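Regulator of Ty1 transposition protein 107 (Saccharomyces cerevisiae, PDB 3T7K) binds histone H2A phosphorylated during the DNA damage response through its C-terminal pair of BRCT repeats, and so takes part in DNA repair. Local coordinates at residues 196-202 against 222-228; 135-139 against 235-241; 177-182 against 214-219. All blocks are in the same frame, centred on the assembly; numbering follows the deposited sequence.

Interaction 1 of 3, residues 196-202 against 222-228; sequences FKYVLIV and ETILIVE
Parallel neighbours in the central sheet of a BRCT repeat, strands 198-201 and 224-227 are the two strands of a right-handed beta-alpha-beta crossover through helix 205-218. Their axes approach to 4.7 Å at 10°, all eight residues extended, in register from Y198-I224 to I201-V227. Hydrogen bonds zigzag along the pair: Y198 N to T223 O, L200 N to L225 O, V227 N to L200 O and V202 N to V227 O (each 3.0 Å), and L225 N to Y198 O (2.7 Å). The backbones of V199 and I201 bond to strand 143-147, that of I224 to the backbone of K253 in strand 249-253. Y198, L200, I224 and I226 share the face covered by helix 205-218; V199, I201, L225 and V227 occupy the other. T223 OG1 (chi1 p) accepts from K197 N at 3.0 Å and also bonds to I195 O. K197 NZ forms a salt bridge, and Y198 OH a hydrogen bond, with D219 OD2. The F196 ring (chi1 m) lies over L225, with L225 CB 3.6 Å from the F196 ring centroid.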
loop_
_atom_site.group_PDB
_atom_site.type_symbol
_atom_site.label_atom_id
_atom_site.label_comp_id
_atom_site.label_asym_id
_atom_site.label_seq_id
_atom_site.Cartn_x
_atom_site.Cartn_y
_atom_site.Cartn_z
ATOM N N PHE C 196 -28.785 -5.445 -9.246
ATOM C CA PHE C 196 -29.550 -6.651 -8.976
ATOM C C PHE C 196 -29.756 -6.801 -7.479
ATOM O O PHE C 196 -28.801 -6.751 -6.715
ATOM C CB PHE C 196 -28.836 -7.866 -9.555
ATOM C CG PHE C 196 -28.946 -7.969 -11.043
ATOM C CD1 PHE C 196 -30.125 -8.396 -11.627
ATOM C CD2 PHE C 196 -27.874 -7.634 -11.859
ATOM C CE1 PHE C 196 -30.244 -8.496 -12.998
ATOM C CE2 PHE C 196 -27.979 -7.735 -13.227
ATOM C CZ PHE C 196 -29.175 -8.172 -13.806
ATOM N N LYS C 197 -31.008 -6.951 -7.056
ATOM C CA LYS C 197 -31.294 -7.156 -5.648
ATOM C C LYS C 197 -30.795 -8.531 -5.178
ATOM O O LYS C 197 -30.350 -8.692 -4.035
ATOM C CB LYS C 197 -32.794 -6.983 -5.386
ATOM C CG LYS C 197 -33.237 -7.248 -3.964
ATOM C CD LYS C 197 -32.778 -6.133 -3.040
ATOM C CE LYS C 197 -33.476 -6.244 -1.691
ATOM N NZ LYS C 197 -34.900 -6.666 -1.874
ATOM N N TYR C 198 -30.880 -9.533 -6.044
ATOM C CA TYR C 198 -30.440 -10.870 -5.669
ATOM C C TYR C 198 -29.502 -11.461 -6.694
ATOM O O TYR C 198 -29.836 -11.542 -7.881
ATOM C CB TYR C 198 -31.625 -11.820 -5.524
ATOM C CG TYR C 198 -32.603 -11.405 -4.468
ATOM C CD1 TYR C 198 -32.375 -11.702 -3.132
ATOM C CD2 TYR C 198 -33.756 -10.714 -4.806
ATOM C CE1 TYR C 198 -33.288 -11.318 -2.150
ATOM C CE2 TYR C 198 -34.667 -10.328 -3.843
ATOM C CZ TYR C 198 -34.431 -10.634 -2.520
ATOM O OH TYR C 198 -35.343 -10.247 -1.573
ATOM N N VAL C 199 -28.354 -11.920 -6.217
ATOM C CA VAL C 199 -27.345 -12.500 -7.077
ATOM C C VAL C 199 -27.015 -13.858 -6.528
ATOM O O VAL C 199 -26.693 -14.000 -5.348
ATOM C CB VAL C 199 -26.036 -11.649 -7.113
ATOM C CG1 VAL C 199 -25.107 -12.195 -8.167
ATOM C CG2 VAL C 199 -26.361 -10.210 -7.423
ATOM N N LEU C 200 -27.094 -14.868 -7.381
ATOM C CA LEU C 200 -26.848 -16.231 -6.950
ATOM C C LEU C 200 -25.955 -16.925 -7.952
ATOM O O LEU C 200 -26.096 -16.727 -9.160
ATOM C CB LEU C 200 -28.166 -17.007 -6.810
ATOM C CG LEU C 200 -29.260 -16.423 -5.901
ATOM C CD1 LEU C 200 -30.160 -15.427 -6.654
ATOM C CD2 LEU C 200 -30.120 -17.532 -5.331
ATOM N N ILE C 201 -25.042 -17.748 -7.446
ATOM C CA ILE C 201 -24.163 -18.511 -8.298
ATOM C C ILE C 201 -24.603 -19.927 -8.080
ATOM O O ILE C 201 -24.697 -20.376 -6.943
ATOM C CB ILE C 201 -22.696 -18.381 -7.867
ATOM C CG1 ILE C 201 -22.236 -16.932 -8.014
ATOM C CG2 ILE C 201 -21.823 -19.296 -8.706
ATOM C CD1 ILE C 201 -20.801 -16.680 -7.510
ATOM N N VAL C 202 -24.911 -20.626 -9.161
ATOM C CA VAL C 202 -25.517 -21.933 -9.032
ATOM C C VAL C 202 -24.839 -22.945 -9.924
ATOM O O VAL C 202 -24.040 -22.586 -10.787
ATOM C CB VAL C 202 -27.043 -21.890 -9.343
ATOM C CG1 VAL C 202 -27.758 -20.992 -8.342
ATOM C CG2 VAL C 202 -27.291 -21.430 -10.763
ATOM N N GLU C 222 -38.780 -7.506 -7.477
ATOM C CA GLU C 222 -37.348 -7.205 -7.350
ATOM C C GLU C 222 -36.487 -7.920 -8.388
ATOM O O GLU C 222 -36.934 -8.846 -9.058
ATOM C CB GLU C 222 -36.875 -7.480 -5.923
ATOM C CG GLU C 222 -37.073 -6.271 -5.002
ATOM C CD GLU C 222 -36.225 -5.058 -5.419
ATOM O OE1 GLU C 222 -35.425 -5.163 -6.383
ATOM O OE2 GLU C 222 -36.351 -3.990 -4.777
ATOM N N THR C 223 -35.244 -7.487 -8.542
ATOM C CA THR C 223 -34.454 -8.029 -9.627
ATOM C C THR C 223 -33.562 -9.177 -9.172
ATOM O O THR C 223 -33.153 -9.252 -8.013
ATOM C CB THR C 223 -33.639 -6.938 -10.289
ATOM O OG1 THR C 223 -32.847 -6.298 -9.291
ATOM C CG2 THR C 223 -34.580 -5.912 -10.904
ATOM N N ILE C 224 -33.272 -10.075 -10.105
ATOM C CA ILE C 224 -32.542 -11.290 -9.801
ATOM C C ILE C 224 -31.555 -11.578 -10.908
ATOM O O ILE C 224 -31.861 -11.393 -12.088
ATOM C CB ILE C 224 -33.495 -12.501 -9.728
ATOM C CG1 ILE C 224 -34.652 -12.233 -8.769
ATOM C CG2 ILE C 224 -32.735 -13.757 -9.319
ATOM C CD1 ILE C 224 -35.827 -13.205 -8.950
ATOM N N LEU C 225 -30.369 -12.039 -10.524
ATOM C CA LEU C 225 -29.387 -12.499 -11.480
ATOM C C LEU C 225 -28.879 -13.846 -11.008
ATOM O O LEU C 225 -28.417 -13.983 -9.880
ATOM C CB LEU C 225 -28.230 -11.501 -11.580
ATOM C CG LEU C 225 -27.052 -11.969 -12.425
ATOM C CD1 LEU C 225 -27.490 -12.229 -13.858
ATOM C CD2 LEU C 225 -25.971 -10.910 -12.393
ATOM N N ILE C 226 -28.977 -14.853 -11.860
ATOM C CA ILE C 226 -28.479 -16.171 -11.513
ATOM C C ILE C 226 -27.498 -16.599 -12.591
ATOM O O ILE C 226 -27.851 -16.653 -13.771
ATOM C CB ILE C 226 -29.629 -17.190 -11.388
ATOM C CG1 ILE C 226 -30.705 -16.656 -10.438
ATOM C CG2 ILE C 226 -29.105 -18.506 -10.874
ATOM C CD1 ILE C 226 -31.831 -17.661 -10.151
ATOM N N VAL C 227 -26.264 -16.895 -12.188
ATOM C CA VAL C 227 -25.212 -17.226 -13.141
ATOM C C VAL C 227 -24.486 -18.503 -12.754
ATOM O O VAL C 227 -24.633 -19.004 -11.635
ATOM C CB VAL C 227 -24.145 -16.110 -13.202
ATOM C CG1 VAL C 227 -24.759 -14.795 -13.659
ATOM C CG2 VAL C 227 -23.513 -15.959 -11.835
ATOM N N GLU C 228 -23.706 -19.032 -13.689
ATOM C CA GLU C 228 -22.794 -20.129 -13.398
ATOM C C GLU C 228 -21.434 -19.567 -12.949
ATOM O O GLU C 228 -21.124 -18.393 -13.173
ATOM C CB GLU C 228 -22.602 -21.005 -14.638
ATOM C CG GLU C 228 -23.911 -21.517 -15.243
ATOM C CD GLU C 228 -23.717 -22.463 -16.420
ATOM O OE1 GLU C 228 -23.818 -22.007 -17.578
ATOM O OE2 GLU C 228 -23.479 -23.665 -16.178
#

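Interaction 2 of 3, residues 135-139 against 235-241; sequences VFERA and SIFHLNV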
loop_
_atom_site.group_PDB
_atom_site.type_symbol
_atom_site.label_atom_id
_atom_site.label_comp_id
_atom_site.label_asym_id
_atom_site.label_seq_id
_atom_site.Cartn_x
_atom_site.Cartn_y
_atom_site.Cartn_z
ATOM N N VAL C 135 -13.238 -5.812 -9.897
ATOM C CA VAL C 135 -14.076 -6.027 -11.059
ATOM C C VAL C 135 -15.552 -6.155 -10.635
ATOM O O VAL C 135 -16.418 -5.556 -11.248
ATOM C CB VAL C 135 -13.603 -7.257 -11.876
ATOM C CG1 VAL C 135 -13.583 -8.501 -11.004
ATOM C CG2 VAL C 135 -14.483 -7.471 -13.111
ATOM N N PHE C 136 -15.827 -6.886 -9.561
ATOM C CA PHE C 136 -17.221 -7.062 -9.125
ATOM C C PHE C 136 -17.730 -5.855 -8.372
ATOM O O PHE C 136 -18.927 -5.546 -8.378
ATOM C CB PHE C 136 -17.365 -8.303 -8.275
ATOM C CG PHE C 136 -17.118 -9.558 -9.024
ATOM C CD1 PHE C 136 -17.962 -9.940 -10.048
ATOM C CD2 PHE C 136 -16.051 -10.361 -8.710
ATOM C CE1 PHE C 136 -17.740 -11.107 -10.741
ATOM C CE2 PHE C 136 -15.820 -11.530 -9.401
ATOM C CZ PHE C 136 -16.665 -11.898 -10.421
ATOM N N GLU C 137 -16.802 -5.164 -7.725
ATOM C CA GLU C 137 -17.132 -3.921 -7.080
ATOM C C GLU C 137 -17.590 -2.910 -8.123
ATOM O O GLU C 137 -18.602 -2.229 -7.930
ATOM C CB GLU C 137 -15.921 -3.406 -6.303
ATOM C CG GLU C 137 -16.067 -1.995 -5.852
ATOM C CD GLU C 137 -14.843 -1.481 -5.140
ATOM O OE1 GLU C 137 -13.774 -2.144 -5.181
ATOM O OE2 GLU C 137 -14.967 -0.402 -4.538
ATOM N N ARG C 138 -16.843 -2.813 -9.224
ATOM C CA ARG C 138 -17.250 -2.014 -10.381
ATOM C C ARG C 138 -18.621 -2.389 -10.919
ATOM O O ARG C 138 -19.312 -1.546 -11.499
ATOM C CB ARG C 138 -16.280 -2.207 -11.550
ATOM C CG ARG C 138 -15.033 -1.428 -11.459
ATOM C CD ARG C 138 -14.360 -1.269 -12.819
ATOM N NE ARG C 138 -13.694 -2.471 -13.323
ATOM C CZ ARG C 138 -12.610 -3.021 -12.790
ATOM N NH1 ARG C 138 -12.067 -2.514 -11.684
ATOM N NH2 ARG C 138 -12.067 -4.090 -13.360
ATOM N N ALA C 139 -18.989 -3.661 -10.795
ATOM C CA ALA C 139 -20.223 -4.162 -11.398
ATOM C C ALA C 139 -21.403 -4.060 -10.450
ATOM O O ALA C 139 -22.510 -4.497 -10.775
ATOM C CB ALA C 139 -20.047 -5.611 -11.844
ATOM N N SER C 235 -15.524 -12.967 -16.307
ATOM C CA SER C 235 -15.435 -11.579 -15.862
ATOM C C SER C 235 -14.025 -11.281 -15.317
ATOM O O SER C 235 -13.479 -10.220 -15.570
ATOM C CB SER C 235 -16.472 -11.277 -14.785
ATOM O OG SER C 235 -17.780 -11.590 -15.229
ATOM N N ILE C 236 -13.453 -12.222 -14.575
ATOM C CA ILE C 236 -12.144 -12.012 -13.982
ATOM C C ILE C 236 -11.066 -11.961 -15.063
ATOM O O ILE C 236 -10.238 -11.065 -15.058
ATOM C CB ILE C 236 -11.827 -13.070 -12.924
ATOM C CG1 ILE C 236 -12.749 -12.884 -11.722
ATOM C CG2 ILE C 236 -10.364 -12.967 -12.470
ATOM C CD1 ILE C 236 -12.825 -14.100 -10.825
ATOM N N PHE C 237 -11.106 -12.898 -16.005
ATOM C CA PHE C 237 -10.149 -12.917 -17.116
ATOM C C PHE C 237 -10.204 -11.660 -17.958
ATOM O O PHE C 237 -9.210 -11.276 -18.556
ATOM C CB PHE C 237 -10.388 -14.113 -18.032
ATOM C CG PHE C 237 -9.947 -15.403 -17.451
ATOM C CD1 PHE C 237 -9.056 -15.425 -16.400
ATOM C CD2 PHE C 237 -10.432 -16.601 -17.949
ATOM C CE1 PHE C 237 -8.644 -16.618 -15.851
ATOM C CE2 PHE C 237 -10.030 -17.797 -17.408
ATOM C CZ PHE C 237 -9.130 -17.807 -16.356
ATOM N N HIS C 238 -11.380 -11.040 -18.028
ATOM C CA HIS C 238 -11.552 -9.799 -18.771
ATOM C C HIS C 238 -11.471 -8.584 -17.855
ATOM O O HIS C 238 -11.564 -7.448 -18.320
ATOM C CB HIS C 238 -12.917 -9.790 -19.469
ATOM C CG HIS C 238 -13.029 -10.762 -20.602
ATOM N ND1 HIS C 238 -14.199 -11.423 -20.904
ATOM C CD2 HIS C 238 -12.118 -11.172 -21.517
ATOM C CE1 HIS C 238 -14.003 -12.210 -21.946
ATOM N NE2 HIS C 238 -12.750 -12.072 -22.341
ATOM N N LEU C 239 -11.331 -8.820 -16.552
ATOM C CA LEU C 239 -11.486 -7.753 -15.560
ATOM C C LEU C 239 -12.651 -6.815 -15.898
ATOM O O LEU C 239 -12.576 -5.599 -15.704
ATOM C CB LEU C 239 -10.184 -6.970 -15.379
ATOM C CG LEU C 239 -9.140 -7.782 -14.610
ATOM C CD1 LEU C 239 -7.902 -6.939 -14.287
ATOM C CD2 LEU C 239 -9.766 -8.309 -13.346
ATOM N N ASN C 240 -13.741 -7.396 -16.392
ATOM C CA ASN C 240 -14.939 -6.624 -16.672
ATOM C C ASN C 240 -16.178 -7.517 -16.594
ATOM O O ASN C 240 -16.183 -8.627 -17.129
ATOM C CB ASN C 240 -14.849 -6.008 -18.059
ATOM C CG ASN C 240 -16.078 -5.191 -18.411
ATOM O OD1 ASN C 240 -16.404 -4.224 -17.723
ATOM N ND2 ASN C 240 -16.757 -5.564 -19.497
ATOM N N VAL C 241 -17.210 -7.057 -15.899
ATOM C CA VAL C 241 -18.493 -7.748 -15.958
ATOM C C VAL C 241 -19.266 -7.214 -17.148
ATOM O O VAL C 241 -19.635 -6.043 -17.181
ATOM C CB VAL C 241 -19.320 -7.540 -14.686
ATOM C CG1 VAL C 241 -20.754 -7.982 -14.917
ATOM C CG2 VAL C 241 -18.701 -8.318 -13.542
HETATM O O HOH W 1 -16.940 -4.964 -14.102
HETATM O O HOH W 2 -14.711 -2.979 -15.690
#
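Side-chain conformation shapes the way the short, weakly bonded helix 135-138 meets the end of helix 229-237. V135, chi1 p, directs CG2 at the backbone, 3.4 Å from both L239 C and N240 N. The ring of F136 (chi1 m) spans S235, I236 and V241, with F136 CE2 4.1 Å from I236 CG1 and F136 CD1 3.9 Å from V241 CG2. V241, chi1 t, also sets CG2 3.5 Å from A139 CB. L239 has positive phi and closes the helix in a Schellman motif, N240 N bonding back to S235 O at 3.0 Å; the L239 carbonyl accepts from R138. The m, t, m bend of that arginine brings R138 NH2 to 2.8 Å from L239 O, while a water joins R138 NE to N240 OD1. A second water bridges V135 O and V241 N. Around this junction, W231 of helix 229-237 packs on F136 and V241, helix 72-77 of the other repeat lies against I236, and helix 123-128 against L239.

Interaction 3 of 3, residues 177-182 against 214-219; sequences CTFEDI and LINDRD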
loop_
_atom_site.group_PDB
_atom_site.type_symbol
_atom_site.label_atom_id
_atom_site.label_comp_id
_atom_site.label_asym_id
_atom_site.label_seq_id
_atom_site.Cartn_x
_atom_site.Cartn_y
_atom_site.Cartn_z
ATOM N N CYS C 177 -32.367 -24.737 1.822
ATOM C CA CYS C 177 -32.559 -23.305 2.069
ATOM C C CYS C 177 -33.959 -22.760 1.770
ATOM O O CYS C 177 -34.618 -23.162 0.810
ATOM C CB CYS C 177 -31.520 -22.481 1.304
ATOM S SG CYS C 177 -31.944 -22.240 -0.427
ATOM N N THR C 178 -34.389 -21.828 2.614
ATOM C CA THR C 178 -35.642 -21.113 2.430
ATOM C C THR C 178 -35.318 -19.709 1.952
ATOM O O THR C 178 -34.158 -19.293 1.972
ATOM C CB THR C 178 -36.369 -20.942 3.760
ATOM O OG1 THR C 178 -35.572 -20.106 4.614
ATOM C CG2 THR C 178 -36.604 -22.293 4.432
ATOM N N PHE C 179 -36.348 -18.966 1.557
ATOM C CA PHE C 179 -36.159 -17.581 1.128
ATOM C C PHE C 179 -35.415 -16.754 2.173
ATOM O O PHE C 179 -34.552 -15.943 1.835
ATOM C CB PHE C 179 -37.495 -16.924 0.777
ATOM C CG PHE C 179 -37.405 -15.434 0.600
ATOM C CD1 PHE C 179 -37.018 -14.889 -0.615
ATOM C CD2 PHE C 179 -37.697 -14.581 1.647
ATOM C CE1 PHE C 179 -36.931 -13.525 -0.786
ATOM C CE2 PHE C 179 -37.612 -13.209 1.485
ATOM C CZ PHE C 179 -37.224 -12.680 0.264
ATOM N N GLU C 180 -35.730 -16.966 3.445
ATOM C CA GLU C 180 -35.122 -16.159 4.498
ATOM C C GLU C 180 -33.592 -16.308 4.552
ATOM O O GLU C 180 -32.897 -15.416 5.045
ATOM C CB GLU C 180 -35.760 -16.463 5.857
ATOM C CG GLU C 180 -37.194 -15.935 6.004
ATOM C CD GLU C 180 -38.267 -16.931 5.556
ATOM O OE1 GLU C 180 -37.919 -17.961 4.934
ATOM O OE2 GLU C 180 -39.466 -16.688 5.841
ATOM N N ASP C 181 -33.076 -17.423 4.036
ATOM C CA ASP C 181 -31.625 -17.647 3.972
ATOM C C ASP C 181 -30.936 -16.816 2.893
ATOM O O ASP C 181 -29.727 -16.622 2.931
ATOM C CB ASP C 181 -31.312 -19.125 3.724
ATOM C CG ASP C 181 -31.812 -20.021 4.842
ATOM O OD1 ASP C 181 -31.738 -19.590 6.018
ATOM O OD2 ASP C 181 -32.291 -21.145 4.539
ATOM N N ILE C 182 -31.700 -16.344 1.917
ATOM C CA ILE C 182 -31.113 -15.599 0.815
ATOM C C ILE C 182 -30.838 -14.162 1.198
ATOM O O ILE C 182 -31.737 -13.445 1.619
ATOM C CB ILE C 182 -32.023 -15.621 -0.407
ATOM C CG1 ILE C 182 -32.393 -17.065 -0.749
ATOM C CG2 ILE C 182 -31.341 -14.943 -1.582
ATOM C CD1 ILE C 182 -33.299 -17.177 -1.947
ATOM N N LEU C 214 -38.931 -19.143 -5.097
ATOM C CA LEU C 214 -38.847 -18.599 -3.748
ATOM C C LEU C 214 -38.874 -17.087 -3.788
ATOM O O LEU C 214 -39.694 -16.449 -3.122
ATOM C CB LEU C 214 -37.559 -19.053 -3.063
ATOM C CG LEU C 214 -37.564 -20.185 -2.039
ATOM C CD1 LEU C 214 -38.213 -21.442 -2.600
ATOM C CD2 LEU C 214 -36.123 -20.467 -1.579
ATOM N N ILE C 215 -37.970 -16.501 -4.568
ATOM C CA ILE C 215 -37.863 -15.059 -4.605
ATOM C C ILE C 215 -39.091 -14.443 -5.248
ATOM O O ILE C 215 -39.574 -13.387 -4.833
ATOM C CB ILE C 215 -36.600 -14.601 -5.388
ATOM C CG1 ILE C 215 -35.334 -15.025 -4.635
ATOM C CG2 ILE C 215 -36.653 -13.086 -5.612
ATOM C CD1 ILE C 215 -34.028 -14.940 -5.463
ATOM N N ASN C 216 -39.598 -15.086 -6.287
ATOM C CA ASN C 216 -40.745 -14.512 -6.959
ATOM C C ASN C 216 -42.024 -14.597 -6.113
ATOM O O ASN C 216 -42.852 -13.704 -6.168
ATOM C CB ASN C 216 -40.863 -15.014 -8.408
ATOM C CG ASN C 216 -39.721 -14.451 -9.308
ATOM O OD1 ASN C 216 -39.316 -13.288 -9.157
ATOM N ND2 ASN C 216 -39.201 -15.274 -10.219
ATOM N N ASP C 217 -42.131 -15.614 -5.272
ATOM C CA ASP C 217 -43.199 -15.671 -4.270
ATOM C C ASP C 217 -43.108 -14.569 -3.221
ATOM O O ASP C 217 -44.121 -14.011 -2.820
ATOM C CB ASP C 217 -43.181 -17.009 -3.537
ATOM C CG ASP C 217 -43.787 -18.126 -4.356
ATOM O OD1 ASP C 217 -44.349 -17.821 -5.428
ATOM O OD2 ASP C 217 -43.712 -19.303 -3.923
ATOM N N ARG C 218 -41.897 -14.262 -2.767
ATOM C CA ARG C 218 -41.720 -13.411 -1.585
ATOM C C ARG C 218 -41.312 -11.972 -1.872
ATOM O O ARG C 218 -41.494 -11.093 -1.027
ATOM C CB ARG C 218 -40.723 -14.068 -0.631
ATOM C CG ARG C 218 -41.042 -15.531 -0.380
ATOM C CD ARG C 218 -42.159 -15.679 0.651
ATOM N NE ARG C 218 -41.635 -15.251 1.946
ATOM C CZ ARG C 218 -41.127 -16.073 2.861
ATOM N NH1 ARG C 218 -41.111 -17.388 2.649
ATOM N NH2 ARG C 218 -40.659 -15.574 4.000
ATOM N N ASP C 219 -40.759 -11.731 -3.055
ATOM C CA ASP C 219 -40.262 -10.410 -3.414
ATOM C C ASP C 219 -40.422 -10.229 -4.919
ATOM O O ASP C 219 -39.444 -10.029 -5.639
ATOM C CB ASP C 219 -38.782 -10.270 -3.010
ATOM C CG ASP C 219 -38.406 -8.854 -2.652
ATOM O OD1 ASP C 219 -39.286 -7.978 -2.778
ATOM O OD2 ASP C 219 -37.234 -8.605 -2.263
#
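This is a partly buried contact of loop against helix end at the margin of the BRCT repeat, where the 3-10 turn 179-181, in the connection between strands 168-172 and 198-201, leans on the last turn of helix 205-218. F179 is its centrepiece. With chi1 t, its ring reaches across to the helix, and R218 lies over one ring face: R218 CB sits 3.6 Å from the F179 ring centroid and only 2° off the normal, a clear CH-pi contact. L214 approaches the start of the turn, L214 CD2 being 3.5 Å from F179 N, and deeper in, I182 CD1 meets I215 CG1 at 4.0 Å. A polar clasp closes the exposed side. The m, m, m course of R218 brings its guanidinium, one face of which lies against F179 CD2, to E180, forming a very short salt bridge, R218 NH2 to E180 OE2, at 2.5 Å. The turn is held in shape from within: T178 N bonds to D181 OD2 (2.9 Å) and T178 OG1 to E180 OE1 (3.2 Å), while D181 also pairs with R173. Beneath, Y198 touches F179, I182 and I215, and its hydroxyl bonds to D219 just past the helix. The arrangement belongs to the BRCT fold, a central parallel sheet flanked by helices, here with the loop between strands 168-172 and 198-201 folded against the C-terminal end of helix 205-218.

Overall arrangement
All three contacts belong to the second BRCT repeat and illustrate how bonding changes from core to margin. Interaction 1 is the buried one, in the sheet, dominated by regular backbone pairing and aliphatic side chains. Interaction 3 shares its beta-alpha-beta unit: helix 205-218 connects the two strands, I215 packs on I224, and D219 ties the helix end to K197 and Y198. It is partly exposed, and adds a CH-pi contact and a salt bridge to its apolar packing. Interaction 2, about 27 Å from interaction 3 between centres, faces the other repeat; its 235-241 segment ends the helix following strand 224-227 without touching interaction 1, and it mixes apolar contacts, water bridges and an arginine-to-carbonyl bond.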